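Local coordinates for Bse634I restriction endonuclease (Geobacillus stearothermophilus, PDB 1KNV), which cleaves DNA at a specific recognition sequence as a type II restriction endonuclease, probably with the help of bound divalent metal ions, at residues B[100-105]-B[180-185]; B[113-118]-B[146-151]. All blocks are in the same frame, centred on the assembly; numbering follows the deposited sequence.

Contact 1: residues B[100-105]-B[180-185]; sequences LIIKMP and KDIEGK
A small, wholly apolar contact places Ile182, from the loop between helix 169-176 and strand 191-198, over one face of strand 99-103, where Leu100 and Ile102 receive it. Within this chain that is an edge strand of the mixed sheet in a PD-(D/E)XK-clan nuclease, and the backbone of Leu100 and Ile102 bonds to its neighbour, strand 147-151. Its side chains alternate: Leu100 and Ile102 point toward the loop, whereas Ile101 and Lys103 pack on helix 68-93 at the other face. Ile182 does the bridging with both of its branches. With chi1 at 65° and the chain extended beyond it, CG1 and CD1 run out toward Ile102, leaving CG2 for Leu100. Ile182 CG2 lies 3.6 Å from Leu100 CD1, the two side chains running antiparallel, each past the other. Ile102 and Ile182 approach end to end, but the separation of their CD1 methyls is doubtful, too short for carbons; Ile102 CD1 to Ile182 CG1 is 4.1 Å. Just beyond, the chain reverses in a type II turn closed by Lys185 N to Ile182 O at 2.9 Å, with Gly184 taking the positive phi. All three touching residues are buried. No hydrogen bond crosses between the segments, so the loop is held to the strand here by apolar burial alone.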
loop_
_atom_site.group_PDB
_atom_site.type_symbol
_atom_site.label_atom_id
_atom_site.label_comp_id
_atom_site.label_asym_id
_atom_site.label_seq_id
_atom_site.Cartn_x
_atom_site.Cartn_y
_atom_site.Cartn_z
ATOM N N LEU B 100 -4.303 -30.882 -9.105
ATOM C CA LEU B 100 -4.770 -31.719 -8.018
ATOM C C LEU B 100 -5.969 -30.975 -7.463
ATOM O O LEU B 100 -5.884 -29.787 -7.147
ATOM C CB LEU B 100 -3.715 -31.880 -6.908
ATOM C CG LEU B 100 -2.516 -32.814 -7.124
ATOM C CD1 LEU B 100 -1.717 -32.959 -5.821
ATOM C CD2 LEU B 100 -3.011 -34.177 -7.586
ATOM N N ILE B 101 -7.095 -31.670 -7.390
ATOM C CA ILE B 101 -8.324 -31.109 -6.845
ATOM C C ILE B 101 -8.541 -31.948 -5.585
ATOM O O ILE B 101 -9.014 -33.078 -5.650
ATOM C CB ILE B 101 -9.470 -31.270 -7.850
ATOM C CG1 ILE B 101 -9.063 -30.607 -9.165
ATOM C CG2 ILE B 101 -10.734 -30.650 -7.311
ATOM C CD1 ILE B 101 -9.906 -30.984 -10.326
ATOM N N ILE B 102 -8.170 -31.383 -4.442
ATOM C CA ILE B 102 -8.237 -32.083 -3.165
ATOM C C ILE B 102 -9.380 -31.747 -2.224
ATOM O O ILE B 102 -9.675 -30.582 -1.966
ATOM C CB ILE B 102 -6.938 -31.861 -2.385
ATOM C CG1 ILE B 102 -5.749 -32.255 -3.257
ATOM C CG2 ILE B 102 -6.974 -32.640 -1.084
ATOM C CD1 ILE B 102 -4.416 -31.851 -2.670
ATOM N N LYS B 103 -9.998 -32.790 -1.680
ATOM C CA LYS B 103 -11.094 -32.622 -0.742
ATOM C C LYS B 103 -10.479 -32.407 0.637
ATOM O O LYS B 103 -9.833 -33.297 1.174
ATOM C CB LYS B 103 -11.974 -33.869 -0.736
ATOM C CG LYS B 103 -13.438 -33.559 -0.516
ATOM C CD LYS B 103 -13.633 -32.932 0.822
ATOM C CE LYS B 103 -14.937 -32.185 0.917
ATOM N NZ LYS B 103 -14.967 -31.519 2.243
ATOM N N MET B 104 -10.686 -31.228 1.210
ATOM C CA MET B 104 -10.117 -30.913 2.509
ATOM C C MET B 104 -11.058 -31.105 3.687
ATOM O O MET B 104 -12.252 -30.828 3.590
ATOM C CB MET B 104 -9.614 -29.469 2.521
ATOM C CG MET B 104 -8.522 -29.170 1.518
ATOM S SD MET B 104 -7.048 -30.141 1.820
ATOM C CE MET B 104 -6.608 -29.573 3.424
ATOM N N PRO B 105 -10.520 -31.577 4.825
ATOM C CA PRO B 105 -11.278 -31.809 6.057
ATOM C C PRO B 105 -11.378 -30.451 6.751
ATOM O O PRO B 105 -10.996 -29.437 6.164
ATOM C CB PRO B 105 -10.388 -32.772 6.821
ATOM C CG PRO B 105 -9.029 -32.247 6.494
ATOM C CD PRO B 105 -9.112 -31.981 5.001
ATOM N N LYS B 180 -2.565 -35.275 2.561
ATOM C CA LYS B 180 -1.405 -35.786 3.282
ATOM C C LYS B 180 -0.191 -36.016 2.370
ATOM O O LYS B 180 0.943 -35.877 2.810
ATOM C CB LYS B 180 -1.755 -37.095 3.994
ATOM C CG LYS B 180 -2.768 -36.989 5.115
ATOM C CD LYS B 180 -2.952 -38.369 5.719
ATOM C CE LYS B 180 -3.962 -38.387 6.850
ATOM N NZ LYS B 180 -4.101 -39.776 7.398
ATOM N N ASP B 181 -0.429 -36.372 1.108
ATOM C CA ASP B 181 0.654 -36.610 0.143
ATOM C C ASP B 181 1.424 -35.335 -0.210
ATOM O O ASP B 181 2.616 -35.388 -0.544
ATOM C CB ASP B 181 0.104 -37.180 -1.167
ATOM C CG ASP B 181 -0.463 -38.570 -1.016
ATOM O OD1 ASP B 181 -0.689 -39.004 0.135
ATOM O OD2 ASP B 181 -0.697 -39.225 -2.058
ATOM N N ILE B 182 0.743 -34.194 -0.163
ATOM C CA ILE B 182 1.389 -32.945 -0.522
ATOM C C ILE B 182 1.746 -32.047 0.645
ATOM O O ILE B 182 2.166 -30.917 0.429
ATOM C CB ILE B 182 0.525 -32.131 -1.497
ATOM C CG1 ILE B 182 -0.765 -31.706 -0.811
ATOM C CG2 ILE B 182 0.204 -32.957 -2.740
ATOM C CD1 ILE B 182 -1.592 -30.784 -1.657
ATOM N N GLU B 183 1.591 -32.535 1.874
ATOM C CA GLU B 183 1.918 -31.727 3.041
ATOM C C GLU B 183 3.354 -31.214 2.985
ATOM O O GLU B 183 4.295 -31.994 2.824
ATOM C CB GLU B 183 1.701 -32.526 4.330
ATOM C CG GLU B 183 2.268 -31.866 5.608
ATOM C CD GLU B 183 1.772 -32.527 6.898
ATOM O OE1 GLU B 183 1.492 -33.750 6.874
ATOM O OE2 GLU B 183 1.674 -31.826 7.936
ATOM N N GLY B 184 3.495 -29.891 3.099
ATOM C CA GLY B 184 4.791 -29.233 3.089
ATOM C C GLY B 184 5.464 -29.161 1.742
ATOM O O GLY B 184 6.603 -28.732 1.648
ATOM N N LYS B 185 4.756 -29.545 0.692
ATOM C CA LYS B 185 5.323 -29.556 -0.654
ATOM C C LYS B 185 4.826 -28.495 -1.630
ATOM O O LYS B 185 5.396 -28.330 -2.705
ATOM C CB LYS B 185 5.040 -30.907 -1.317
ATOM C CG LYS B 185 5.618 -32.148 -0.650
ATOM C CD LYS B 185 5.026 -33.389 -1.325
ATOM C CE LYS B 185 5.826 -34.643 -1.033
ATOM N NZ LYS B 185 6.004 -34.860 0.427
#

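Contact 2: residues B[113-118]-B[146-151]; sequences RKIFDN and DLLIIR
Ile115 extends one methyl, CD1, from a short 3-10 turn and sets it against two residues of strand 147-151, Leu148 and Ile150. The segment starts at Asp146, which binds calcium in a structure of this protein, although no metal is bound to this chain here; its place at the head of the strand is consistent with the aspartate of a PD-(D/E)XK nuclease core. Its OD2 is hydrogen-bonded to Leu197 N, and it joins Leu147 in a classic beta bulge opposite Val195. Leu147 turns to the far face of the sheet. Leu148 points toward Ile115, and its CD1 approaches Ile115 CD1 tip to tip at 3.7 Å. Ile149, like Leu147, is on the other face of the sheet, against Val192. With Ile150 the chain returns to the near face: with CG1 swung beside the backbone N (chi1 -65°), the longer branch carries CD1 to 3.8 Å from Ile115 CD1, also end to end. The same methyl of Ile115 thus touches two residues spaced by the two-residue repeat of the strand, and nothing polar passes between the segments. Behind Ile115, Phe116 N bonds to Arg113 O at 3.1 Å and closes the turn. Asp117 then N-caps helix 118-131, Phe116 and Arg113 pack on Leu124 of that helix, and Ile115 also touches Leu191 of strand 191-198, so the turn fits between the helix and two neighbouring strands of the sheet.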
loop_
_atom_site.group_PDB
_atom_site.type_symbol
_atom_site.label_atom_id
_atom_site.label_comp_id
_atom_site.label_asym_id
_atom_site.label_seq_id
_atom_site.Cartn_x
_atom_site.Cartn_y
_atom_site.Cartn_z
ATOM N N ARG B 113 -3.053 -24.962 5.466
ATOM C CA ARG B 113 -1.804 -24.210 5.407
ATOM C C ARG B 113 -0.578 -25.111 5.521
ATOM O O ARG B 113 0.512 -24.747 5.097
ATOM C CB ARG B 113 -1.792 -23.145 6.504
ATOM C CG ARG B 113 -2.755 -22.013 6.195
ATOM C CD ARG B 113 -3.033 -21.156 7.397
ATOM N NE ARG B 113 -1.818 -20.605 7.981
ATOM C CZ ARG B 113 -1.819 -19.739 8.987
ATOM N NH1 ARG B 113 -2.975 -19.336 9.504
ATOM N NH2 ARG B 113 -0.678 -19.280 9.479
ATOM N N LYS B 114 -0.772 -26.303 6.077
ATOM C CA LYS B 114 0.314 -27.252 6.231
ATOM C C LYS B 114 0.758 -27.846 4.899
ATOM O O LYS B 114 1.743 -28.577 4.851
ATOM C CB LYS B 114 -0.106 -28.354 7.205
ATOM C CG LYS B 114 -0.256 -27.840 8.632
ATOM C CD LYS B 114 -1.116 -28.740 9.492
ATOM C CE LYS B 114 -0.459 -30.071 9.722
ATOM N NZ LYS B 114 -1.338 -30.966 10.528
ATOM N N ILE B 115 0.045 -27.543 3.816
ATOM C CA ILE B 115 0.456 -28.064 2.512
ATOM C C ILE B 115 1.553 -27.173 1.938
ATOM O O ILE B 115 2.275 -27.559 1.024
ATOM C CB ILE B 115 -0.717 -28.144 1.487
ATOM C CG1 ILE B 115 -1.189 -26.746 1.084
ATOM C CG2 ILE B 115 -1.869 -28.950 2.082
ATOM C CD1 ILE B 115 -2.125 -26.765 -0.120
ATOM N N PHE B 116 1.675 -25.975 2.496
ATOM C CA PHE B 116 2.682 -25.024 2.057
ATOM C C PHE B 116 4.092 -25.459 2.423
ATOM O O PHE B 116 4.296 -26.138 3.430
ATOM C CB PHE B 116 2.406 -23.666 2.690
ATOM C CG PHE B 116 1.266 -22.927 2.064
ATOM C CD1 PHE B 116 0.532 -22.004 2.810
ATOM C CD2 PHE B 116 0.957 -23.113 0.719
ATOM C CE1 PHE B 116 -0.498 -21.266 2.225
ATOM C CE2 PHE B 116 -0.060 -22.393 0.120
ATOM C CZ PHE B 116 -0.795 -21.461 0.876
ATOM N N ASP B 117 5.065 -25.064 1.603
ATOM C CA ASP B 117 6.450 -25.396 1.887
ATOM C C ASP B 117 6.919 -24.606 3.105
ATOM O O ASP B 117 6.242 -23.687 3.586
ATOM C CB ASP B 117 7.350 -25.128 0.663
ATOM C CG ASP B 117 7.230 -23.709 0.108
ATOM O OD1 ASP B 117 7.599 -23.512 -1.068
ATOM O OD2 ASP B 117 6.796 -22.781 0.817
ATOM N N ASN B 118 8.078 -24.970 3.617
ATOM C CA ASN B 118 8.620 -24.310 4.788
ATOM C C ASN B 118 8.793 -22.790 4.654
ATOM O O ASN B 118 8.449 -22.035 5.564
ATOM C CB ASN B 118 9.956 -24.960 5.146
ATOM C CG ASN B 118 10.608 -24.310 6.329
ATOM O OD1 ASN B 118 10.062 -24.310 7.441
ATOM N ND2 ASN B 118 11.787 -23.736 6.102
ATOM N N ASP B 146 -13.400 -26.162 1.520
ATOM C CA ASP B 146 -13.740 -27.574 1.414
ATOM C C ASP B 146 -13.052 -28.232 0.230
ATOM O O ASP B 146 -12.842 -29.451 0.211
ATOM C CB ASP B 146 -15.253 -27.738 1.287
ATOM C CG ASP B 146 -15.996 -27.189 2.496
ATOM O OD1 ASP B 146 -15.670 -27.591 3.640
ATOM O OD2 ASP B 146 -16.898 -26.352 2.304
ATOM N N LEU B 147 -12.675 -27.430 -0.747
ATOM C CA LEU B 147 -12.038 -27.966 -1.934
ATOM C C LEU B 147 -10.900 -27.053 -2.384
ATOM O O LEU B 147 -11.046 -25.827 -2.433
ATOM C CB LEU B 147 -13.091 -28.054 -3.028
ATOM C CG LEU B 147 -12.867 -28.707 -4.373
ATOM C CD1 LEU B 147 -12.513 -30.131 -4.074
ATOM C CD2 LEU B 147 -14.117 -28.593 -5.248
ATOM N N LEU B 148 -9.749 -27.652 -2.677
ATOM C CA LEU B 148 -8.576 -26.916 -3.148
ATOM C C LEU B 148 -8.143 -27.333 -4.561
ATOM O O LEU B 148 -8.057 -28.529 -4.860
ATOM C CB LEU B 148 -7.368 -27.173 -2.261
ATOM C CG LEU B 148 -7.228 -26.592 -0.884
ATOM C CD1 LEU B 148 -5.816 -26.892 -0.378
ATOM C CD2 LEU B 148 -7.495 -25.121 -0.995
ATOM N N ILE B 149 -7.888 -26.361 -5.422
ATOM C CA ILE B 149 -7.407 -26.648 -6.763
ATOM C C ILE B 149 -5.961 -26.185 -6.752
ATOM O O ILE B 149 -5.678 -25.011 -6.513
ATOM C CB ILE B 149 -8.230 -25.910 -7.835
ATOM C CG1 ILE B 149 -9.665 -26.491 -7.918
ATOM C CG2 ILE B 149 -7.555 -26.087 -9.194
ATOM C CD1 ILE B 149 -10.482 -26.348 -6.657
ATOM N N ILE B 150 -5.067 -27.147 -6.893
ATOM C CA ILE B 150 -3.631 -26.906 -6.857
ATOM C C ILE B 150 -2.994 -27.221 -8.202
ATOM O O ILE B 150 -3.430 -28.133 -8.899
ATOM C CB ILE B 150 -2.965 -27.811 -5.792
ATOM C CG1 ILE B 150 -3.458 -27.420 -4.400
ATOM C CG2 ILE B 150 -1.461 -27.733 -5.879
ATOM C CD1 ILE B 150 -3.161 -28.435 -3.362
ATOM N N ARG B 151 -2.006 -26.440 -8.594
ATOM C CA ARG B 151 -1.333 -26.683 -9.854
ATOM C C ARG B 151 0.177 -26.702 -9.634
ATOM O O ARG B 151 0.804 -25.662 -9.435
ATOM C CB ARG B 151 -1.685 -25.611 -10.888
ATOM C CG ARG B 151 -1.144 -25.940 -12.270
ATOM C CD ARG B 151 -1.298 -24.782 -13.211
ATOM N NE ARG B 151 -0.824 -25.152 -14.536
ATOM C CZ ARG B 151 -0.985 -24.388 -15.601
ATOM N NH1 ARG B 151 -1.607 -23.206 -15.494
ATOM N NH2 ARG B 151 -0.546 -24.808 -16.781
#

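Overall arrangement
After the N-terminal hairpin and three helices, the chain lays down strand 99-103, passes through the 3-10 turn of 113-118 into helix 118-131, and returns as strand 147-151. Contact 2 closes the shorter loop, from 113-118 to 146-151. The chain then continues through helix 169-176 to 180-185, where contact 1 closes the longer one, from 100-105 to 180-185, so contact 2 is nested inside it. Strands 99-103 and 147-151 are antiparallel neighbours, joined by Leu100 O to Ile150 N at 2.8 Å, and the two loops meet over one face of the pair through Gly184 N and Lys114 O, also 2.8 Å. Together the contacts lay Ile115 and Ile182 on that same face.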